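Glypican-1 (Homo sapiens, PDB 4YWT) bears heparan sulfate chains at the cell surface and, through them, binds alpha-4 (V) collagen and takes part in Schwann cell myelination. Local coordinates at residues A[204-207]-A[208-211]; A[456-459]-A[460-463]. The protein carries 3 engineered substitutions. All coordinates share one frame; numbering follows the deposited sequence.

Each contact spans about two turns of a helix in the all-but-strandless, elongated glypican core. Contact 1 forms the opening turns of helix 204-236, and contact 2 lies in the middle of helix 450-471, the last helix modelled, so contact 1 closes well before contact 2 opens. Their centres stand 31 Å apart and their nearest atoms about 17 Å, without touching. They are nevertheless joined through one helix: further along helix 204-236, Gln224, Val228 and Val232 receive Leu459 and Met462 of contact 2. The same long helix therefore packs against helices 158-177 and 316-328 at its start and against the C-terminal helix 450-471 farther on, tying distant parts of the sequence into one helical body.

Contact 1. Residues A[204-207]-A[208-211]; sequences APRE and LRLR
Two torsions set up the salt bridge of this first stretch of helix 204-236: Glu207 bends at chi2 (-68°), which swings its carboxylate forward along the helix toward Arg211, while Arg211 runs straight from CG to NE, and the two chains lie side by side, pointing the same way. This is the i to i+4 Glu-Arg pair of an alpha helix. Arg211 NE gives its hydrogen to Glu207 OE2 at 3.2 Å, at the guanidinium edge but 19° out of its plane, and the carboxylate is turned 37° against that plane. Arginine suits this place because its long aliphatic stem spans a buried position: CG passes 3.3 Å from Glu207 O, and the side chain also packs on Trp319 and Val312. Pro205 fits the first turn, where its missing N-H costs no helical bond. Leu208, on the inner face, fills the junction with Leu162, Trp166 and Leu320, and its N bonds Ala204 O at 2.9 Å. On the outer side Arg206 stretches out beside Leu210, with Arg206 NE 4.1 Å from Leu210 CD1. Arg209 folds back at chi3 across the stem of Arg206, bringing its NH1 to 3.6 Å from Arg206 CG.

Contact 2. Residues A[456-459]-A[460-463]; sequences IMQL and KIMT
Lys460, one turn on from Ile456 and Met457, crosses both side chains in the middle of alpha helix 450-471. Its N bonds Ile456 O at 2.9 Å, and its extended chain runs back along the helix surface. There Lys460 CE meets Ile456 CG2 at 3.9 Å. Met457, bent at chi2 and chi3, lays its SD 3.6 Å from Lys460 NZ. Met457 CE lies 3.7 Å from Lys460 CD. Lysine suits this partly exposed place because its methylenes pack on both residues while the ammonium group ends beside the Met457 sulfur. Next comes Ile461, a beta-branched residue on the surface, whose CG1 rests 3.3 Å from Met457 O and whose CD1 runs alongside the amide end of Gln458. Met462 turns inward to Gln224 and Val228 of helix 204-236, a flexible thioether chain that can adjust to these side chains. Thr463, facing Leu292 of helix 286-299, has OG1 beside its own N (chi1 -57°), which brings the hydroxyl to 2.6 Å from Leu459 O. That carbonyl also accepts Thr463 N at 2.9 Å, the two donors coming from opposite faces of its plane. The chemistry implies that this buried hydroxyl finds an acceptor in its own helix, letting threonine pack against Leu292.

Contact 1. Residues A[204-207]-A[208-211]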
ATOM      1  N   ALA A 204      20.269  28.973 -10.225  1.00 41.07           N
ATOM      2  CA  ALA A 204      19.154  28.623  -9.347  1.00 44.25           C
ATOM      3  C   ALA A 204      17.845  28.261 -10.072  1.00 40.93           C
ATOM      4  O   ALA A 204      17.168  27.321  -9.656  1.00 49.39           O
ATOM      5  CB  ALA A 204      18.905  29.756  -8.353  1.00 40.18           C
ATOM      6  N   PRO A 205      17.470  28.999 -11.139  1.00 38.79           N
ATOM      7  CA  PRO A 205      16.249  28.574 -11.841  1.00 41.61           C
ATOM      8  C   PRO A 205      16.333  27.163 -12.428  1.00 40.87           C
ATOM      9  O   PRO A 205      15.342  26.430 -12.403  1.00 40.55           O
ATOM     10  CB  PRO A 205      16.113  29.610 -12.961  1.00 40.32           C
ATOM     11  CG  PRO A 205      16.786  30.818 -12.428  1.00 42.96           C
ATOM     12  CD  PRO A 205      17.950  30.304 -11.635  1.00 42.30           C
ATOM     13  N   ARG A 206      17.499  26.792 -12.946  1.00 37.84           N
ATOM     14  CA  ARG A 206      17.688  25.470 -13.533  1.00 42.91           C
ATOM     15  C   ARG A 206      17.677  24.380 -12.462  1.00 37.28           C
ATOM     16  O   ARG A 206      16.971  23.374 -12.591  1.00 30.31           O
ATOM     17  CB  ARG A 206      18.995  25.420 -14.327  1.00 38.26           C
ATOM     18  CG  ARG A 206      19.330  24.044 -14.878  1.00 47.44           C
ATOM     19  CD  ARG A 206      20.595  24.077 -15.718  1.00 55.70           C
ATOM     20  NE  ARG A 206      21.028  22.736 -16.100  1.00 64.66           N
ATOM     21  CZ  ARG A 206      22.205  22.212 -15.777  1.00 75.04           C
ATOM     22  NH1 ARG A 206      23.076  22.919 -15.069  1.00 78.30           N
ATOM     23  NH2 ARG A 206      22.516  20.982 -16.164  1.00 78.27           N
ATOM     24  N   GLU A 207      18.465  24.589 -11.410  1.00 34.41           N
ATOM     25  CA  GLU A 207      18.503  23.677 -10.272  1.00 38.44           C
ATOM     26  C   GLU A 207      17.101  23.440  -9.726  1.00 41.12           C
ATOM     27  O   GLU A 207      16.680  22.293  -9.533  1.00 37.23           O
ATOM     28  CB  GLU A 207      19.412  24.230  -9.169  1.00 44.65           C
ATOM     29  CG  GLU A 207      20.897  24.127  -9.470  1.00 51.19           C
ATOM     30  CD  GLU A 207      21.394  22.695  -9.476  1.00 61.82           C
ATOM     31  OE1 GLU A 207      22.401  22.415 -10.159  1.00 66.25           O
ATOM     32  OE2 GLU A 207      20.780  21.849  -8.791  1.00 63.77           O
ATOM     33  N   LEU A 208      16.380  24.534  -9.496  1.00 41.62           N
ATOM     34  CA  LEU A 208      15.006  24.459  -9.020  1.00 45.12           C
ATOM     35  C   LEU A 208      14.129  23.690  -9.999  1.00 36.73           C
ATOM     36  O   LEU A 208      13.309  22.874  -9.586  1.00 27.07           O
ATOM     37  CB  LEU A 208      14.430  25.859  -8.794  1.00 41.13           C
ATOM     38  CG  LEU A 208      13.008  25.879  -8.230  1.00 38.27           C
ATOM     39  CD1 LEU A 208      12.952  25.132  -6.902  1.00 33.82           C
ATOM     40  CD2 LEU A 208      12.500  27.302  -8.072  1.00 27.53           C
ATOM     41  N   ARG A 209      14.308  23.949 -11.293  1.00 39.48           N
ATOM     42  CA  ARG A 209      13.527  23.260 -12.318  1.00 35.92           C
ATOM     43  C   ARG A 209      13.699  21.749 -12.214  1.00 37.71           C
ATOM     44  O   ARG A 209      12.728  21.018 -11.999  1.00 34.37           O
ATOM     45  CB  ARG A 209      13.923  23.727 -13.721  1.00 41.55           C
ATOM     46  CG  ARG A 209      13.014  23.180 -14.816  1.00 42.27           C
ATOM     47  CD  ARG A 209      13.479  23.573 -16.216  1.00 50.46           C
ATOM     48  NE  ARG A 209      14.541  22.705 -16.718  1.00 54.13           N
ATOM     49  CZ  ARG A 209      15.806  23.079 -16.874  1.00 57.59           C
ATOM     50  NH1 ARG A 209      16.176  24.316 -16.575  1.00 57.08           N
ATOM     51  NH2 ARG A 209      16.702  22.218 -17.337  1.00 59.08           N
ATOM     52  N   LEU A 210      14.941  21.295 -12.356  1.00 32.54           N
ATOM     53  CA  LEU A 210      15.253  19.872 -12.317  1.00 34.58           C
ATOM     54  C   LEU A 210      14.783  19.223 -11.016  1.00 35.64           C
ATOM     55  O   LEU A 210      14.002  18.256 -11.030  1.00 40.69           O
ATOM     56  CB  LEU A 210      16.759  19.658 -12.492  1.00 33.27           C
ATOM     57  CG  LEU A 210      17.346  20.024 -13.857  1.00 42.15           C
ATOM     58  CD1 LEU A 210      18.864  20.069 -13.793  1.00 44.94           C
ATOM     59  CD2 LEU A 210      16.879  19.043 -14.921  1.00 39.78           C
ATOM     60  N   ARG A 211      15.252  19.772  -9.898  1.00 29.96           N
ATOM     61  CA  ARG A 211      14.959  19.206  -8.586  1.00 34.43           C
ATOM     62  C   ARG A 211      13.463  19.130  -8.302  1.00 40.67           C
ATOM     63  O   ARG A 211      12.968  18.087  -7.878  1.00 40.26           O
ATOM     64  CB  ARG A 211      15.661  20.010  -7.490  1.00 27.90           C
ATOM     65  CG  ARG A 211      17.166  19.819  -7.476  1.00 27.59           C
ATOM     66  CD  ARG A 211      17.828  20.615  -6.367  1.00 31.79           C
ATOM     67  NE  ARG A 211      19.268  20.379  -6.333  1.00 35.10           N
ATOM     68  CZ  ARG A 211      19.846  19.375  -5.682  1.00 43.06           C
ATOM     69  NH1 ARG A 211      21.164  19.237  -5.708  1.00 44.57           N
ATOM     70  NH2 ARG A 211      19.105  18.507  -5.004  1.00 45.41           N
TER

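Contact 2. Residues A[456-459]-A[460-463]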
ATOM      1  N   ILE A 456      -6.176  -5.779 -10.005  1.00 40.22           N
ATOM      2  CA  ILE A 456      -4.933  -6.067 -10.708  1.00 39.22           C
ATOM      3  C   ILE A 456      -4.690  -5.010 -11.782  1.00 42.15           C
ATOM      4  O   ILE A 456      -3.557  -4.548 -11.969  1.00 44.25           O
ATOM      5  CB  ILE A 456      -4.951  -7.480 -11.336  1.00 37.64           C
ATOM      6  CG1 ILE A 456      -4.878  -8.542 -10.239  1.00 42.86           C
ATOM      7  CG2 ILE A 456      -3.793  -7.664 -12.300  1.00 32.76           C
ATOM      8  CD1 ILE A 456      -4.931  -9.964 -10.751  1.00 43.35           C
ATOM      9  N   MET A 457      -5.756  -4.611 -12.471  1.00 37.06           N
ATOM     10  CA  MET A 457      -5.641  -3.528 -13.444  1.00 42.82           C
ATOM     11  C   MET A 457      -5.172  -2.234 -12.781  1.00 40.07           C
ATOM     12  O   MET A 457      -4.279  -1.547 -13.298  1.00 36.39           O
ATOM     13  CB  MET A 457      -6.968  -3.289 -14.171  1.00 45.55           C
ATOM     14  CG  MET A 457      -7.369  -4.388 -15.147  1.00 49.00           C
ATOM     15  SD  MET A 457      -6.003  -5.089 -16.102  1.00 71.19           S
ATOM     16  CE  MET A 457      -5.263  -3.632 -16.843  1.00 64.57           C
ATOM     17  N   GLN A 458      -5.771  -1.908 -11.636  1.00 35.79           N
ATOM     18  CA  GLN A 458      -5.363  -0.725 -10.877  1.00 37.36           C
ATOM     19  C   GLN A 458      -3.871  -0.763 -10.536  1.00 31.37           C
ATOM     20  O   GLN A 458      -3.147   0.226 -10.732  1.00 26.55           O
ATOM     21  CB  GLN A 458      -6.192  -0.596  -9.597  1.00 34.00           C
ATOM     22  CG  GLN A 458      -7.670  -0.325  -9.838  1.00 39.80           C
ATOM     23  CD  GLN A 458      -7.907   0.973 -10.587  1.00 48.68           C
ATOM     24  OE1 GLN A 458      -7.702   2.061 -10.048  1.00 50.89           O
ATOM     25  NE2 GLN A 458      -8.341   0.864 -11.838  1.00 42.34           N
ATOM     26  N   LEU A 459      -3.418  -1.911 -10.037  1.00 34.31           N
ATOM     27  CA  LEU A 459      -2.004  -2.103  -9.725  1.00 31.76           C
ATOM     28  C   LEU A 459      -1.133  -1.871 -10.957  1.00 36.30           C
ATOM     29  O   LEU A 459      -0.116  -1.178 -10.878  1.00 40.80           O
ATOM     30  CB  LEU A 459      -1.756  -3.505  -9.162  1.00 37.26           C
ATOM     31  CG  LEU A 459      -2.424  -3.865  -7.833  1.00 37.85           C
ATOM     32  CD1 LEU A 459      -2.115  -5.304  -7.454  1.00 42.10           C
ATOM     33  CD2 LEU A 459      -1.984  -2.920  -6.731  1.00 37.98           C
ATOM     34  N   LYS A 460      -1.536  -2.445 -12.089  1.00 32.27           N
ATOM     35  CA  LYS A 460      -0.819  -2.239 -13.350  1.00 30.39           C
ATOM     36  C   LYS A 460      -0.670  -0.756 -13.684  1.00 27.44           C
ATOM     37  O   LYS A 460       0.438  -0.266 -13.944  1.00 36.24           O
ATOM     38  CB  LYS A 460      -1.535  -2.941 -14.505  1.00 33.16           C
ATOM     39  CG  LYS A 460      -1.499  -4.458 -14.472  1.00 40.51           C
ATOM     40  CD  LYS A 460      -1.975  -5.013 -15.808  1.00 42.86           C
ATOM     41  CE  LYS A 460      -2.285  -6.495 -15.732  1.00 44.70           C
ATOM     42  NZ  LYS A 460      -2.999  -6.958 -16.958  1.00 49.06           N
ATOM     43  N   ILE A 461      -1.798  -0.051 -13.678  1.00 27.72           N
ATOM     44  CA  ILE A 461      -1.823   1.367 -14.024  1.00 33.02           C
ATOM     45  C   ILE A 461      -0.936   2.209 -13.107  1.00 38.75           C
ATOM     46  O   ILE A 461      -0.104   2.997 -13.581  1.00 33.80           O
ATOM     47  CB  ILE A 461      -3.261   1.917 -13.982  1.00 36.83           C
ATOM     48  CG1 ILE A 461      -4.109   1.252 -15.070  1.00 38.85           C
ATOM     49  CG2 ILE A 461      -3.264   3.428 -14.156  1.00 30.79           C
ATOM     50  CD1 ILE A 461      -5.595   1.485 -14.919  1.00 38.18           C
ATOM     51  N   MET A 462      -1.105   2.036 -11.797  1.00 34.89           N
ATOM     52  CA  MET A 462      -0.309   2.795 -10.838  1.00 25.38           C
ATOM     53  C   MET A 462       1.179   2.489 -11.007  1.00 28.54           C
ATOM     54  O   MET A 462       2.019   3.393 -10.956  1.00 32.74           O
ATOM     55  CB  MET A 462      -0.757   2.495  -9.407  1.00 35.41           C
ATOM     56  CG  MET A 462      -0.141   3.406  -8.354  1.00 36.67           C
ATOM     57  SD  MET A 462      -0.579   5.141  -8.570  1.00 34.86           S
ATOM     58  CE  MET A 462       1.027   5.845  -8.918  1.00 24.10           C
ATOM     59  N   THR A 463       1.497   1.215 -11.224  1.00 25.26           N
ATOM     60  CA  THR A 463       2.880   0.796 -11.432  1.00 25.22           C
ATOM     61  C   THR A 463       3.488   1.498 -12.637  1.00 33.05           C
ATOM     62  O   THR A 463       4.605   2.015 -12.562  1.00 32.13           O
ATOM     63  CB  THR A 463       2.994  -0.721 -11.637  1.00 25.51           C
ATOM     64  OG1 THR A 463       2.418  -1.401 -10.516  1.00 25.11           O
ATOM     65  CG2 THR A 463       4.455  -1.129 -11.778  1.00 26.98           C
TER